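Local structure of hypothetical protein (Ruminococcus gnavus, 4QAN) at residues Q58-T64 / E134-A138; V225-I229 / R239-F243; A37-L43 / F102-S106. The protein is of unknown function but has a cystatin-like fold, belongs to the NTF2-like superfamily as a divergent member, and can bind a magnesium ion. The contacts are given in a common frame with arbitrary orientation. Numbering follows the deposited sequence.

Interaction 1 (Q58-T64 / E134-A138)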
ATOM      1  N   GLN A  58      10.076   8.018  -5.840  1.00 42.27           N
ATOM      2  CA  GLN A  58      11.339   8.673  -5.456  1.00 47.01           C
ATOM      3  C   GLN A  58      12.084   8.063  -4.261  1.00 44.10           C
ATOM      4  O   GLN A  58      13.301   8.232  -4.144  1.00 43.75           O
ATOM      5  CB  GLN A  58      11.081  10.150  -5.135  1.00 53.51           C
ATOM      6  CG  GLN A  58      10.397  10.931  -6.240  1.00 57.22           C
ATOM      7  CD  GLN A  58      11.297  11.107  -7.429  1.00 65.63           C
ATOM      8  OE1 GLN A  58      12.258  11.875  -7.376  1.00 80.72           O
ATOM      9  NE2 GLN A  58      11.004  10.391  -8.511  1.00 68.26           N
ATOM     10  N   ILE A  59      11.367   7.380  -3.372  1.00 42.98           N
ATOM     11  CA  ILE A  59      11.970   6.907  -2.131  1.00 43.67           C
ATOM     12  C   ILE A  59      13.295   6.155  -2.340  1.00 43.34           C
ATOM     13  O   ILE A  59      13.412   5.331  -3.238  1.00 45.14           O
ATOM     14  CB  ILE A  59      10.991   6.046  -1.296  1.00 42.95           C
ATOM     15  CG1 ILE A  59      11.554   5.836   0.112  1.00 42.30           C
ATOM     16  CG2 ILE A  59      10.717   4.706  -1.970  1.00 44.32           C
ATOM     17  CD1 ILE A  59      10.506   5.518   1.147  1.00 43.24           C
ATOM     18  N   ASN A  60      14.278   6.457  -1.490  1.00 46.92           N
ATOM     19  CA  ASN A  60      15.597   5.835  -1.528  1.00 46.14           C
ATOM     20  C   ASN A  60      15.599   4.573  -0.682  1.00 47.35           C
ATOM     21  O   ASN A  60      15.583   4.641   0.553  1.00 49.22           O
ATOM     22  CB  ASN A  60      16.650   6.816  -1.008  1.00 49.80           C
ATOM     23  CG  ASN A  60      18.081   6.300  -1.151  1.00 51.65           C
ATOM     24  OD1 ASN A  60      18.362   5.102  -1.035  1.00 47.78           O
ATOM     25  ND2 ASN A  60      19.003   7.227  -1.366  1.00 57.78           N
ATOM     26  N   PHE A  61      15.627   3.433  -1.363  1.00 43.98           N
ATOM     27  CA  PHE A  61      15.565   2.120  -0.736  1.00 43.82           C
ATOM     28  C   PHE A  61      16.637   1.958   0.332  1.00 45.30           C
ATOM     29  O   PHE A  61      16.325   1.674   1.489  1.00 43.14           O
ATOM     30  CB  PHE A  61      15.717   1.040  -1.817  1.00 43.59           C
ATOM     31  CG  PHE A  61      15.646  -0.359  -1.299  1.00 44.29           C
ATOM     32  CD1 PHE A  61      16.780  -0.988  -0.793  1.00 47.15           C
ATOM     33  CD2 PHE A  61      14.464  -1.062  -1.339  1.00 46.75           C
ATOM     34  CE1 PHE A  61      16.726  -2.285  -0.315  1.00 44.11           C
ATOM     35  CE2 PHE A  61      14.400  -2.369  -0.861  1.00 49.80           C
ATOM     36  CZ  PHE A  61      15.533  -2.978  -0.347  1.00 49.38           C
ATOM     37  N   VAL A  62      17.895   2.152  -0.064  1.00 48.62           N
ATOM     38  CA  VAL A  62      19.042   1.951   0.827  1.00 48.47           C
ATOM     39  C   VAL A  62      18.952   2.826   2.067  1.00 48.37           C
ATOM     40  O   VAL A  62      19.038   2.329   3.194  1.00 46.82           O
ATOM     41  CB  VAL A  62      20.388   2.212   0.105  1.00 50.70           C
ATOM     42  CG1 VAL A  62      21.526   2.379   1.103  1.00 53.44           C
ATOM     43  CG2 VAL A  62      20.709   1.076  -0.852  1.00 51.17           C
ATOM     44  N   LYS A  63      18.782   4.127   1.864  1.00 49.69           N
ATOM     45  CA  LYS A  63      18.745   5.064   2.991  1.00 52.02           C
ATOM     46  C   LYS A  63      17.580   4.790   3.937  1.00 48.15           C
ATOM     47  O   LYS A  63      17.745   4.791   5.153  1.00 47.26           O
ATOM     48  CB  LYS A  63      18.686   6.514   2.494  1.00 57.14           C
ATOM     49  CG  LYS A  63      19.922   6.964   1.726  1.00 62.01           C
ATOM     50  CD  LYS A  63      21.154   7.073   2.615  1.00 67.46           C
ATOM     51  CE  LYS A  63      22.441   6.876   1.819  1.00 74.34           C
ATOM     52  NZ  LYS A  63      23.592   6.483   2.681  1.00 76.94           N
ATOM     53  N   THR A  64      16.406   4.549   3.370  1.00 46.49           N
ATOM     54  CA  THR A  64      15.217   4.258   4.156  1.00 43.15           C
ATOM     55  C   THR A  64      15.414   2.993   4.991  1.00 43.50           C
ATOM     56  O   THR A  64      15.024   2.947   6.160  1.00 46.21           O
ATOM     57  CB  THR A  64      13.978   4.134   3.254  1.00 41.04           C
ATOM     58  OG1 THR A  64      13.755   5.377   2.579  1.00 42.49           O
ATOM     59  CG2 THR A  64      12.760   3.804   4.053  1.00 41.12           C
ATOM     60  N   GLU A 134      16.914  12.725   2.570  1.00 61.60           N
ATOM     61  CA  GLU A 134      17.775  11.795   1.852  1.00 62.55           C
ATOM     62  C   GLU A 134      17.090  10.427   1.698  1.00 56.96           C
ATOM     63  O   GLU A 134      17.155   9.818   0.633  1.00 56.10           O
ATOM     64  CB  GLU A 134      19.106  11.665   2.595  1.00 66.51           C
ATOM     65  CG  GLU A 134      20.273  11.227   1.738  1.00 73.90           C
ATOM     66  CD  GLU A 134      21.533  10.995   2.557  1.00 84.90           C
ATOM     67  OE1 GLU A 134      21.633  11.536   3.683  1.00 83.11           O
ATOM     68  OE2 GLU A 134      22.426  10.266   2.074  1.00 91.38           O
ATOM     69  N   CYS A 135      16.443   9.953   2.765  1.00 55.34           N
ATOM     70  CA  CYS A 135      15.576   8.766   2.705  1.00 55.45           C
ATOM     71  C   CYS A 135      14.526   8.876   1.587  1.00 50.72           C
ATOM     72  O   CYS A 135      14.301   7.941   0.816  1.00 44.14           O
ATOM     73  CB  CYS A 135      14.838   8.556   4.044  1.00 57.27           C
ATOM     74  SG  CYS A 135      15.819   7.910   5.424  1.00 66.13           S
ATOM     75  N   LEU A 136      13.887  10.037   1.512  1.00 49.83           N
ATOM     76  CA  LEU A 136      12.779  10.241   0.595  1.00 46.16           C
ATOM     77  C   LEU A 136      13.220  10.718  -0.788  1.00 46.76           C
ATOM     78  O   LEU A 136      12.387  10.827  -1.696  1.00 44.77           O
ATOM     79  CB  LEU A 136      11.796  11.232   1.213  1.00 46.86           C
ATOM     80  CG  LEU A 136      11.162  10.809   2.546  1.00 46.03           C
ATOM     81  CD1 LEU A 136      10.327  11.938   3.125  1.00 46.59           C
ATOM     82  CD2 LEU A 136      10.299   9.581   2.369  1.00 45.10           C
ATOM     83  N   ALA A 137      14.522  10.972  -0.949  1.00 48.02           N
ATOM     84  CA  ALA A 137      15.074  11.628  -2.144  1.00 49.42           C
ATOM     85  C   ALA A 137      14.320  12.933  -2.441  1.00 52.01           C
ATOM     86  O   ALA A 137      13.985  13.237  -3.589  1.00 50.88           O
ATOM     87  CB  ALA A 137      15.039  10.696  -3.342  1.00 46.24           C
ATOM     88  N   ALA A 138      14.072  13.697  -1.381  1.00 54.75           N
ATOM     89  CA  ALA A 138      13.228  14.883  -1.450  1.00 57.17           C
ATOM     90  C   ALA A 138      14.061  16.150  -1.512  1.00 61.05           C
ATOM     91  O   ALA A 138      15.190  16.188  -1.030  1.00 63.86           O
ATOM     92  CB  ALA A 138      12.311  14.928  -0.242  1.00 55.38           C
TER
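Two helix termini meet here: the Schellman motif that closes helix 126-135 packs against the N-cap of helix 61-67. At the Schellman end, Ala137 takes a positive phi (52°) as the C-prime residue, its N making a weak hydrogen bond to Glu134 O at 3.3 Å. A carbonyl in the last turn of a helix has lost its usual amide partner, and Cys135 O finds one in the neighbouring segment: Asn60 N donates to it at 2.7 Å with an N-H...O angle of 155°. That bond uses only the main chain; the side chain of Asn60 suits the N-cap, its OD1 accepting from Lys63 N at 3.1 Å. Thr64, one turn on, sends OG1 back to Asn60 O at 2.8 Å, which leaves that hydroxyl 3.2 Å from Cys135 O. Cys135, a small and buried residue, fits close to the incoming helix, with SG 3.7 Å from Lys63 O. Beside the Asn60-Cys135 hydrogen bond the contact turns apolar: Ile59 CD1 lies 4.2 Å from Leu136 CD2, while the compact methyl of Ala137 lets its CB approach Gln58 O to 3.1 Å. At the solvent side Lys63 and Glu134 run alongside each other; NZ of Lys63 stays 4.0 Å from OE2 of Glu134, an electrostatic attraction beyond salt-bridge range, and Lys63 NZ also has Glu66 and Glu287 as long, weak ion-pair partners. The junction is held to the sheet by strand 153-164, where Leu136 packs on Val162 and Tyr164 hydrogen-bonds Leu136 O, and Val62 turns to helix 287-296, packing on Leu290.

Interaction 2 (V225-I229 / R239-F243)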
ATOM      1  N   VAL A 225      -7.286 -17.861 -11.845  1.00 29.09           N
ATOM      2  CA  VAL A 225      -5.899 -18.027 -11.443  1.00 28.53           C
ATOM      3  C   VAL A 225      -4.976 -17.815 -12.642  1.00 28.73           C
ATOM      4  O   VAL A 225      -3.951 -17.127 -12.528  1.00 27.83           O
ATOM      5  CB  VAL A 225      -5.667 -19.426 -10.814  1.00 31.46           C
ATOM      6  CG1 VAL A 225      -4.197 -19.658 -10.518  1.00 30.46           C
ATOM      7  CG2 VAL A 225      -6.496 -19.572  -9.546  1.00 30.43           C
ATOM      8  N   GLU A 226      -5.357 -18.383 -13.788  1.00 28.12           N
ATOM      9  CA  GLU A 226      -4.583 -18.233 -15.028  1.00 29.22           C
ATOM     10  C   GLU A 226      -4.423 -16.767 -15.447  1.00 28.64           C
ATOM     11  O   GLU A 226      -3.317 -16.334 -15.783  1.00 27.52           O
ATOM     12  CB  GLU A 226      -5.200 -19.054 -16.163  1.00 30.32           C
ATOM     13  CG  GLU A 226      -4.956 -20.562 -16.021  1.00 33.60           C
ATOM     14  CD  GLU A 226      -6.048 -21.447 -16.648  1.00 40.47           C
ATOM     15  OE1 GLU A 226      -6.926 -20.927 -17.381  1.00 40.31           O
ATOM     16  OE2 GLU A 226      -6.047 -22.683 -16.394  1.00 43.75           O
ATOM     17  N   GLN A 227      -5.499 -15.992 -15.400  1.00 27.01           N
ATOM     18  CA  GLN A 227      -5.425 -14.619 -15.870  1.00 28.09           C
ATOM     19  C   GLN A 227      -4.769 -13.713 -14.879  1.00 27.17           C
ATOM     20  O   GLN A 227      -4.193 -12.720 -15.277  1.00 27.28           O
ATOM     21  CB  GLN A 227      -6.795 -14.055 -16.250  1.00 30.57           C
ATOM     22  CG  GLN A 227      -7.296 -14.483 -17.623  1.00 33.77           C
ATOM     23  CD  GLN A 227      -6.349 -14.065 -18.737  1.00 37.29           C
ATOM     24  OE1 GLN A 227      -5.728 -14.913 -19.365  1.00 33.81           O
ATOM     25  NE2 GLN A 227      -6.223 -12.745 -18.973  1.00 34.70           N
ATOM     26  N   PHE A 228      -4.908 -14.032 -13.590  1.00 28.14           N
ATOM     27  CA  PHE A 228      -4.160 -13.384 -12.511  1.00 26.93           C
ATOM     28  C   PHE A 228      -2.648 -13.503 -12.740  1.00 25.39           C
ATOM     29  O   PHE A 228      -1.932 -12.504 -12.753  1.00 26.03           O
ATOM     30  CB  PHE A 228      -4.580 -14.027 -11.186  1.00 28.80           C
ATOM     31  CG  PHE A 228      -3.745 -13.630  -9.987  1.00 30.07           C
ATOM     32  CD1 PHE A 228      -3.884 -12.380  -9.406  1.00 30.43           C
ATOM     33  CD2 PHE A 228      -2.884 -14.542  -9.394  1.00 29.44           C
ATOM     34  CE1 PHE A 228      -3.155 -12.038  -8.279  1.00 30.77           C
ATOM     35  CE2 PHE A 228      -2.156 -14.200  -8.263  1.00 31.82           C
ATOM     36  CZ  PHE A 228      -2.290 -12.937  -7.714  1.00 29.14           C
ATOM     37  N   ILE A 229      -2.173 -14.722 -12.985  1.00 25.31           N
ATOM     38  CA  ILE A 229      -0.763 -14.937 -13.323  1.00 26.00           C
ATOM     39  C   ILE A 229      -0.347 -14.272 -14.644  1.00 27.44           C
ATOM     40  O   ILE A 229       0.765 -13.783 -14.764  1.00 29.36           O
ATOM     41  CB  ILE A 229      -0.416 -16.446 -13.295  1.00 27.69           C
ATOM     42  CG1 ILE A 229      -0.596 -16.991 -11.861  1.00 28.08           C
ATOM     43  CG2 ILE A 229       0.986 -16.717 -13.827  1.00 29.17           C
ATOM     44  CD1 ILE A 229       0.202 -16.280 -10.782  1.00 26.30           C
ATOM     45  N   ARG A 239      -4.764  -4.973 -12.604  1.00 27.69           N
ATOM     46  CA  ARG A 239      -5.685  -6.015 -12.999  1.00 29.40           C
ATOM     47  C   ARG A 239      -5.519  -7.228 -12.082  1.00 28.03           C
ATOM     48  O   ARG A 239      -6.496  -7.887 -11.690  1.00 28.99           O
ATOM     49  CB  ARG A 239      -5.421  -6.366 -14.464  1.00 30.70           C
ATOM     50  CG  ARG A 239      -6.401  -7.318 -15.086  1.00 34.45           C
ATOM     51  CD  ARG A 239      -6.185  -7.411 -16.603  1.00 39.98           C
ATOM     52  NE  ARG A 239      -6.666  -8.691 -17.124  1.00 42.00           N
ATOM     53  CZ  ARG A 239      -7.932  -8.970 -17.435  1.00 48.82           C
ATOM     54  NH1 ARG A 239      -8.890  -8.045 -17.321  1.00 46.93           N
ATOM     55  NH2 ARG A 239      -8.235 -10.186 -17.890  1.00 50.48           N
ATOM     56  N   ALA A 240      -4.279  -7.504 -11.706  1.00 26.81           N
ATOM     57  CA  ALA A 240      -4.020  -8.540 -10.721  1.00 26.78           C
ATOM     58  C   ALA A 240      -4.791  -8.277  -9.421  1.00 31.13           C
ATOM     59  O   ALA A 240      -5.356  -9.215  -8.831  1.00 29.33           O
ATOM     60  CB  ALA A 240      -2.539  -8.665 -10.449  1.00 25.60           C
ATOM     61  N   LEU A 241      -4.839  -7.019  -8.983  1.00 30.10           N
ATOM     62  CA  LEU A 241      -5.563  -6.702  -7.746  1.00 30.00           C
ATOM     63  C   LEU A 241      -7.074  -6.809  -7.956  1.00 33.77           C
ATOM     64  O   LEU A 241      -7.774  -7.361  -7.107  1.00 29.31           O
ATOM     65  CB  LEU A 241      -5.218  -5.313  -7.251  1.00 28.68           C
ATOM     66  CG  LEU A 241      -3.758  -5.108  -6.855  1.00 27.58           C
ATOM     67  CD1 LEU A 241      -3.482  -3.616  -6.722  1.00 27.63           C
ATOM     68  CD2 LEU A 241      -3.387  -5.845  -5.580  1.00 27.14           C
ATOM     69  N   ALA A 242      -7.559  -6.308  -9.099  1.00 32.89           N
ATOM     70  CA  ALA A 242      -8.971  -6.452  -9.497  1.00 31.15           C
ATOM     71  C   ALA A 242      -9.541  -7.873  -9.346  1.00 29.22           C
ATOM     72  O   ALA A 242     -10.717  -8.031  -9.030  1.00 29.43           O
ATOM     73  CB  ALA A 242      -9.169  -5.982 -10.926  1.00 30.74           C
ATOM     74  N   PHE A 243      -8.731  -8.897  -9.590  1.00 29.68           N
ATOM     75  CA  PHE A 243      -9.188 -10.314  -9.453  1.00 27.27           C
ATOM     76  C   PHE A 243      -9.579 -10.721  -8.039  1.00 29.22           C
ATOM     77  O   PHE A 243     -10.292 -11.715  -7.851  1.00 31.82           O
ATOM     78  CB  PHE A 243      -8.142 -11.302 -10.000  1.00 28.14           C
ATOM     79  CG  PHE A 243      -8.168 -11.441 -11.503  1.00 32.06           C
ATOM     80  CD1 PHE A 243      -9.295 -11.929 -12.144  1.00 37.15           C
ATOM     81  CD2 PHE A 243      -7.077 -11.073 -12.271  1.00 33.42           C
ATOM     82  CE1 PHE A 243      -9.337 -12.040 -13.532  1.00 41.10           C
ATOM     83  CE2 PHE A 243      -7.100 -11.203 -13.649  1.00 32.31           C
ATOM     84  CZ  PHE A 243      -8.233 -11.675 -14.282  1.00 35.59           C
TER
HETATM   85  O   HOH W   1      -5.036 -10.776 -17.049  1.00 35.66           O
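Phe243 sets its ring against helix 221-234, with CZ 3.4 Å from Gln227 CB and CE2 3.6 Å from Phe228 N. A large flat side chain suits this position, since it spans the space between helix 237-242 and its neighbour and also meets the side chain of Phe228, where CD2 of Phe243 lies 4.0 Å from CB of Phe228. Phe228 in turn reaches across to Ala240, the point of closest backbone approach, where the CA atoms of the two residues are 5.2 Å apart. Ala240 O sits at the edge of the Phe228 ring, 3.5 Å from CD1, and the small methyl of Ala240 leaves room for CE1 of Phe228 at 4.1 Å from its CB. Behind this pair, helix 254-275 supplies Tyr263 and Met270 against Phe228 and Leu267 against Ala240. The polar margin is bridged by a water, which donates to Gln227 O at 2.8 Å and accepts from Arg239 NE at 2.6 Å. Arg239 is long enough to reach it from the next helix, but its NH2 and Gln227 NE2, 3.4 Å apart, are both donors and do not bond to each other. The two helices of this hairpin are therefore joined mainly by apolar packing, with the polar link between the segments made indirectly, through one water.

Interaction 3 (A37-L43 / F102-S106)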
ATOM      1  N   ALA A  37      -9.101  18.566   5.944  1.00 45.82           N
ATOM      2  CA  ALA A  37      -9.590  17.244   5.576  1.00 44.54           C
ATOM      3  C   ALA A  37     -10.038  16.502   6.822  1.00 43.97           C
ATOM      4  O   ALA A  37     -11.150  15.980   6.859  1.00 43.40           O
ATOM      5  CB  ALA A  37      -8.515  16.456   4.850  1.00 44.60           C
ATOM      6  N   LEU A  38      -9.170  16.478   7.838  1.00 45.72           N
ATOM      7  CA  LEU A  38      -9.469  15.823   9.110  1.00 48.75           C
ATOM      8  C   LEU A  38     -10.675  16.451   9.786  1.00 50.97           C
ATOM      9  O   LEU A  38     -11.509  15.752  10.347  1.00 51.87           O
ATOM     10  CB  LEU A  38      -8.266  15.886  10.052  1.00 48.96           C
ATOM     11  CG  LEU A  38      -7.076  15.016   9.638  1.00 46.38           C
ATOM     12  CD1 LEU A  38      -5.770  15.564  10.180  1.00 47.10           C
ATOM     13  CD2 LEU A  38      -7.261  13.573  10.089  1.00 47.29           C
ATOM     14  N   LYS A  39     -10.762  17.770   9.731  1.00 54.78           N
ATOM     15  CA  LYS A  39     -11.893  18.480  10.322  1.00 60.44           C
ATOM     16  C   LYS A  39     -13.208  18.042   9.680  1.00 60.80           C
ATOM     17  O   LYS A  39     -14.206  17.855  10.376  1.00 61.46           O
ATOM     18  CB  LYS A  39     -11.714  19.989  10.152  1.00 63.66           C
ATOM     19  CG  LYS A  39     -12.749  20.842  10.866  1.00 67.64           C
ATOM     20  CD  LYS A  39     -12.525  22.312  10.545  1.00 70.73           C
ATOM     21  CE  LYS A  39     -13.472  23.211  11.310  1.00 73.70           C
ATOM     22  NZ  LYS A  39     -13.280  23.058  12.777  1.00 76.41           N
ATOM     23  N   LYS A  40     -13.190  17.876   8.355  1.00 57.99           N
ATOM     24  CA  LYS A  40     -14.385  17.535   7.585  1.00 55.70           C
ATOM     25  C   LYS A  40     -14.547  16.034   7.432  1.00 52.70           C
ATOM     26  O   LYS A  40     -15.380  15.582   6.652  1.00 53.19           O
ATOM     27  CB  LYS A  40     -14.316  18.153   6.189  1.00 55.05           C
ATOM     28  CG  LYS A  40     -14.120  19.649   6.167  1.00 59.99           C
ATOM     29  CD  LYS A  40     -13.800  20.111   4.757  1.00 64.43           C
ATOM     30  CE  LYS A  40     -14.156  21.569   4.553  1.00 70.00           C
ATOM     31  NZ  LYS A  40     -13.084  22.484   5.045  1.00 77.82           N
ATOM     32  N   ASN A  41     -13.747  15.259   8.158  1.00 55.81           N
ATOM     33  CA  ASN A  41     -13.754  13.806   8.030  1.00 52.33           C
ATOM     34  C   ASN A  41     -13.843  13.363   6.548  1.00 51.81           C
ATOM     35  O   ASN A  41     -14.608  12.469   6.198  1.00 53.74           O
ATOM     36  CB  ASN A  41     -14.899  13.220   8.869  1.00 52.50           C
ATOM     37  CG  ASN A  41     -14.840  11.698   8.978  1.00 57.74           C
ATOM     38  OD1 ASN A  41     -13.781  11.072   8.830  1.00 60.19           O
ATOM     39  ND2 ASN A  41     -15.989  11.092   9.232  1.00 63.11           N
ATOM     40  N   ASP A  42     -13.044  13.994   5.688  1.00 52.12           N
ATOM     41  CA  ASP A  42     -13.099  13.748   4.244  1.00 49.12           C
ATOM     42  C   ASP A  42     -11.856  12.996   3.798  1.00 45.06           C
ATOM     43  O   ASP A  42     -10.800  13.581   3.576  1.00 40.85           O
ATOM     44  CB  ASP A  42     -13.249  15.069   3.473  1.00 52.37           C
ATOM     45  CG  ASP A  42     -13.449  14.864   1.970  1.00 50.94           C
ATOM     46  OD1 ASP A  42     -13.122  13.779   1.461  1.00 50.34           O
ATOM     47  OD2 ASP A  42     -13.910  15.806   1.291  1.00 51.36           O
ATOM     48  N   LEU A  43     -12.010  11.686   3.664  1.00 44.11           N
ATOM     49  CA  LEU A  43     -10.904  10.801   3.366  1.00 44.40           C
ATOM     50  C   LEU A  43     -10.320  11.111   1.995  1.00 43.60           C
ATOM     51  O   LEU A  43      -9.097  11.167   1.818  1.00 41.98           O
ATOM     52  CB  LEU A  43     -11.374   9.348   3.399  1.00 47.64           C
ATOM     53  CG  LEU A  43     -10.326   8.293   3.045  1.00 46.68           C
ATOM     54  CD1 LEU A  43      -9.237   8.315   4.096  1.00 47.48           C
ATOM     55  CD2 LEU A  43     -10.952   6.912   2.928  1.00 48.27           C
ATOM     56  N   PHE A 102      -4.980   8.452   9.115  1.00 38.97           N
ATOM     57  CA  PHE A 102      -6.164   9.287   9.160  0.75 41.09           C
ATOM     58  C   PHE A 102      -7.137   8.774  10.226  1.00 41.65           C
ATOM     59  O   PHE A 102      -7.591   9.532  11.069  1.00 40.71           O
ATOM     60  CB  PHE A 102      -6.826   9.311   7.789  0.75 40.49           C
ATOM     61  CG  PHE A 102      -8.021  10.209   7.707  0.75 40.92           C
ATOM     62  CD1 PHE A 102      -7.867  11.563   7.469  0.75 40.58           C
ATOM     63  CD2 PHE A 102      -9.306   9.691   7.853  0.75 40.84           C
ATOM     64  CE1 PHE A 102      -8.973  12.386   7.379  0.75 41.45           C
ATOM     65  CE2 PHE A 102     -10.415  10.506   7.765  0.75 40.49           C
ATOM     66  CZ  PHE A 102     -10.248  11.855   7.523  0.75 42.31           C
ATOM     67  N   GLU A 103      -7.435   7.479  10.179  1.00 42.15           N
ATOM     68  CA  GLU A 103      -8.398   6.885  11.123  1.00 44.01           C
ATOM     69  C   GLU A 103      -7.920   6.997  12.569  1.00 45.82           C
ATOM     70  O   GLU A 103      -8.692   7.378  13.457  1.00 45.10           O
ATOM     71  CB  GLU A 103      -8.689   5.426  10.754  1.00 40.53           C
ATOM     72  CG  GLU A 103      -9.493   5.277   9.465  1.00 40.69           C
ATOM     73  CD  GLU A 103      -9.639   3.826   9.008  1.00 42.82           C
ATOM     74  OE1 GLU A 103      -8.900   2.962   9.503  1.00 43.45           O
ATOM     75  OE2 GLU A 103     -10.489   3.540   8.142  1.00 47.05           O
ATOM     76  N   GLU A 104      -6.643   6.694  12.795  1.00 44.64           N
ATOM     77  CA  GLU A 104      -6.059   6.791  14.131  1.00 47.67           C
ATOM     78  C   GLU A 104      -6.202   8.205  14.730  1.00 50.43           C
ATOM     79  O   GLU A 104      -6.714   8.353  15.849  1.00 52.65           O
ATOM     80  CB  GLU A 104      -4.597   6.366  14.106  1.00 48.32           C
ATOM     81  CG  GLU A 104      -3.939   6.362  15.471  1.00 54.97           C
ATOM     82  CD  GLU A 104      -2.516   5.841  15.450  1.00 61.70           C
ATOM     83  OE1 GLU A 104      -2.102   5.230  14.439  1.00 64.80           O
ATOM     84  OE2 GLU A 104      -1.813   6.040  16.461  1.00 72.53           O
ATOM     85  N   LEU A 105      -5.770   9.234  14.000  1.00 47.22           N
ATOM     86  CA  LEU A 105      -5.896  10.618  14.491  1.00 50.02           C
ATOM     87  C   LEU A 105      -7.351  11.013  14.694  1.00 50.48           C
ATOM     88  O   LEU A 105      -7.663  11.775  15.604  1.00 58.99           O
ATOM     89  CB  LEU A 105      -5.258  11.630  13.532  1.00 53.47           C
ATOM     90  CG  LEU A 105      -3.779  11.974  13.696  1.00 58.68           C
ATOM     91  CD1 LEU A 105      -2.882  10.786  13.356  1.00 60.44           C
ATOM     92  CD2 LEU A 105      -3.437  13.164  12.812  1.00 59.19           C
ATOM     93  N   SER A 106      -8.230  10.528  13.824  1.00 47.83           N
ATOM     94  CA  SER A 106      -9.664  10.794  13.942  1.00 51.61           C
ATOM     95  C   SER A 106     -10.241  10.130  15.190  1.00 53.89           C
ATOM     96  O   SER A 106     -11.213  10.613  15.745  1.00 57.58           O
ATOM     97  CB  SER A 106     -10.418  10.309  12.701  1.00 52.04           C
ATOM     98  OG  SER A 106     -10.153  11.141  11.578  1.00 57.28           O
TER
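Phe102 opens the segment of helix 87-108 that packs against the Schellman motif ending helix 27-39, and its ring fills the hollow formed where that chain turns. CD1 of Phe102 lies 3.4 Å from Leu38 CD2, and CD2 of the same ring lies 4.0 Å from Leu43 CD1, so the two leucines bracket an aromatic long enough to reach the turn. Carbonyl oxygens approach the ring edge, where carbon-bound hydrogens point: Asn41 OD1 is 3.6 Å from CE2 of Phe102, and Ala37 O is 4.2 Å from its CE1. Asn41 has the positive phi (42°) of the C-prime residue, and the turn is fixed by Asp42 N to Ala37 O at 3.0 Å and Asn41 N to Leu38 O at 3.2 Å. Asp42 then N-caps helix 43-48, its OD1 accepting from Met45 N; Ala46 of that helix also touches Phe102. Further along, Glu103 and Glu104 turn to salt bridges with Lys258 and Lys174. Leu105 extends the apolar contact, its CD2 4.3 Å from Leu38 CD1. Last comes Ser106, small enough to lie beside Leu38; the OG of Ser106 donates to Phe102 O at 3.1 Å.

In the fold
From the N terminus, helix 27-39 ends at the first segment of interaction 3, and the chain then passes through 58-64 before helix 87-108 returns to close interaction 3. Interaction 1 closes only later, when 134-138 comes back to 58-64, so these two loops cross rather than nest. Together they tie the N-terminal helices to one another and to helix 126-135, which leads into the antiparallel sheet containing strands 140-150 and 153-164. Interaction 2 opens after both have closed and spans a short helical hairpin near the second sheet. Its centre lies 31 Å from that of interaction 1 and 33 Å from that of interaction 3, across the chain's centre from each.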